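Local coordinates for protein LEOA (Escherichia coli, PDB 4AUR) that is a bacterial dynamin-like GTPase that probably couples GTP hydrolysis to work on membranes, at residues N16-L21 with Q40-A45. Numbering follows the deposited sequence.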
loop_
_atom_site.group_PDB
_atom_site.type_symbol
_atom_site.label_atom_id
_atom_site.label_comp_id
_atom_site.label_asym_id
_atom_site.label_seq_id
_atom_site.Cartn_x
_atom_site.Cartn_y
_atom_site.Cartn_z
ATOM N N ASN A 16 12.474 -25.519 -3.283
ATOM C CA ASN A 16 12.507 -24.351 -2.422
ATOM C C ASN A 16 11.316 -23.445 -2.651
ATOM O O ASN A 16 10.598 -23.114 -1.704
ATOM C CB ASN A 16 13.764 -23.535 -2.621
ATOM C CG ASN A 16 14.964 -24.117 -1.891
ATOM O OD1 ASN A 16 14.840 -24.835 -0.878
ATOM N ND2 ASN A 16 16.150 -23.802 -2.407
ATOM N N SER A 17 11.089 -23.069 -3.907
ATOM C CA SER A 17 10.004 -22.185 -4.244
ATOM C C SER A 17 8.678 -22.699 -3.664
ATOM O O SER A 17 7.803 -21.911 -3.299
ATOM C CB SER A 17 9.898 -22.045 -5.743
ATOM O OG SER A 17 9.213 -23.168 -6.299
ATOM N N LEU A 18 8.535 -24.014 -3.538
ATOM C CA LEU A 18 7.336 -24.584 -2.937
ATOM C C LEU A 18 7.351 -24.522 -1.417
ATOM O O LEU A 18 6.313 -24.396 -0.792
ATOM C CB LEU A 18 7.161 -26.025 -3.389
ATOM C CG LEU A 18 6.648 -26.212 -4.799
ATOM C CD1 LEU A 18 6.732 -27.670 -5.170
ATOM C CD2 LEU A 18 5.219 -25.699 -4.878
ATOM N N LEU A 19 8.528 -24.626 -0.813
ATOM C CA LEU A 19 8.614 -24.389 0.622
ATOM C C LEU A 19 8.267 -22.925 0.954
ATOM O O LEU A 19 7.622 -22.660 1.950
ATOM C CB LEU A 19 9.983 -24.788 1.183
ATOM C CG LEU A 19 10.315 -26.286 1.210
ATOM C CD1 LEU A 19 11.798 -26.515 1.470
ATOM C CD2 LEU A 19 9.531 -27.046 2.247
ATOM N N GLN A 20 8.679 -21.983 0.120
ATOM C CA GLN A 20 8.332 -20.580 0.339
ATOM C C GLN A 20 6.847 -20.386 0.158
ATOM O O GLN A 20 6.227 -19.590 0.836
ATOM C CB GLN A 20 9.053 -19.689 -0.651
ATOM C CG GLN A 20 10.566 -19.645 -0.463
ATOM C CD GLN A 20 11.279 -19.352 -1.767
ATOM O OE1 GLN A 20 10.673 -18.871 -2.731
ATOM N NE2 GLN A 20 12.566 -19.639 -1.808
ATOM N N LEU A 21 6.277 -21.126 -0.783
ATOM C CA LEU A 21 4.840 -21.137 -0.961
ATOM C C LEU A 21 4.161 -21.570 0.310
ATOM O O LEU A 21 3.256 -20.917 0.782
ATOM C CB LEU A 21 4.451 -22.054 -2.112
ATOM C CG LEU A 21 3.007 -21.925 -2.587
ATOM C CD1 LEU A 21 2.724 -20.467 -2.892
ATOM C CD2 LEU A 21 2.748 -22.796 -3.795
ATOM N N GLN A 40 -0.934 -29.221 3.097
ATOM C CA GLN A 40 -0.642 -30.624 2.879
ATOM C C GLN A 40 -0.548 -30.950 1.385
ATOM O O GLN A 40 0.215 -31.828 0.987
ATOM C CB GLN A 40 -1.657 -31.501 3.597
ATOM C CG GLN A 40 -1.060 -32.824 4.040
ATOM C CD GLN A 40 -0.262 -32.722 5.341
ATOM O OE1 GLN A 40 -0.712 -32.091 6.322
ATOM N NE2 GLN A 40 0.925 -33.372 5.370
ATOM N N LYS A 41 -1.301 -30.242 0.547
ATOM C CA LYS A 41 -1.216 -30.458 -0.902
ATOM C C LYS A 41 0.183 -30.117 -1.358
ATOM O O LYS A 41 0.807 -30.889 -2.075
ATOM C CB LYS A 41 -2.209 -29.607 -1.663
ATOM C CG LYS A 41 -3.669 -29.908 -1.374
ATOM C CD LYS A 41 -4.238 -30.957 -2.302
ATOM C CE LYS A 41 -5.680 -31.283 -1.947
ATOM N NZ LYS A 41 -5.764 -32.355 -0.912
ATOM N N VAL A 42 0.688 -28.971 -0.904
ATOM C CA VAL A 42 2.042 -28.523 -1.280
ATOM C C VAL A 42 3.153 -29.484 -0.846
ATOM O O VAL A 42 4.033 -29.807 -1.635
ATOM C CB VAL A 42 2.313 -27.101 -0.761
ATOM C CG1 VAL A 42 3.797 -26.761 -0.791
ATOM C CG2 VAL A 42 1.520 -26.097 -1.582
ATOM N N THR A 43 3.125 -29.924 0.407
ATOM C CA THR A 43 4.044 -30.973 0.872
ATOM C C THR A 43 4.049 -32.218 -0.040
ATOM O O THR A 43 5.107 -32.659 -0.469
ATOM C CB THR A 43 3.687 -31.424 2.293
ATOM O OG1 THR A 43 3.732 -30.305 3.172
ATOM C CG2 THR A 43 4.658 -32.472 2.797
ATOM N N SER A 44 2.870 -32.759 -0.349
ATOM C CA SER A 44 2.746 -33.867 -1.311
ATOM C C SER A 44 3.447 -33.591 -2.643
ATOM O O SER A 44 4.173 -34.446 -3.165
ATOM C CB SER A 44 1.273 -34.203 -1.594
ATOM O OG SER A 44 0.596 -34.717 -0.449
ATOM N N ALA A 45 3.240 -32.413 -3.208
ATOM C CA ALA A 45 3.864 -32.097 -4.487
ATOM C C ALA A 45 5.375 -32.041 -4.353
ATOM O O ALA A 45 6.088 -32.367 -5.295
ATOM C CB ALA A 45 3.325 -30.797 -5.060
#
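Val42 reaches across from helix 38-51 and divides its two methyl groups between Leu18 and Leu21, one turn apart on helix 3-30. Its CG1, set anti to the backbone N (chi1 164°), comes up to the backbone of Leu18, 3.5 Å from that residue's carbonyl O; the same methyl lies 4.3 Å from Leu18 CB. The other branch, CG2, stands beside Val42's own N and meets Leu21 CD2 at 4.2 Å, with the two side chains slanting past one another. Leu21 carries its CG anti to the backbone N (chi1 -168°), and the Leu18 side chain packs on Ile46 and Ile49 farther along helix 38-51. With CG1 of Val42 against the Leu18 carbonyl, the backbones come close here, the CA atoms of Leu18 and Val42 being 6.8 Å apart. No hydrogen bond joins the two segments, and the touching residues are all buried and apolar. On the exposed flank of helix 38-51, Ser44 OG folds back to Gln40 O at 3.2 Å, tilted 28° from the carbonyl plane. Gln40 O also takes the helical bond from Ser44 N, so it has two donors within the helix. Beside the apolar seam, Thr43 OG1 is hydrogen-bonded to Arg22 NH1, a polar link between the same two helices, while Val42 also packs on Arg22 and Leu25. This N-terminal helical pair in turn rests on the long helix 275-343, with Val42 and Ala45 against Met275 and Leu21 against Lys279 and Val282. Helix 38-51 leads directly into strand 54-60 of the mixed sheet.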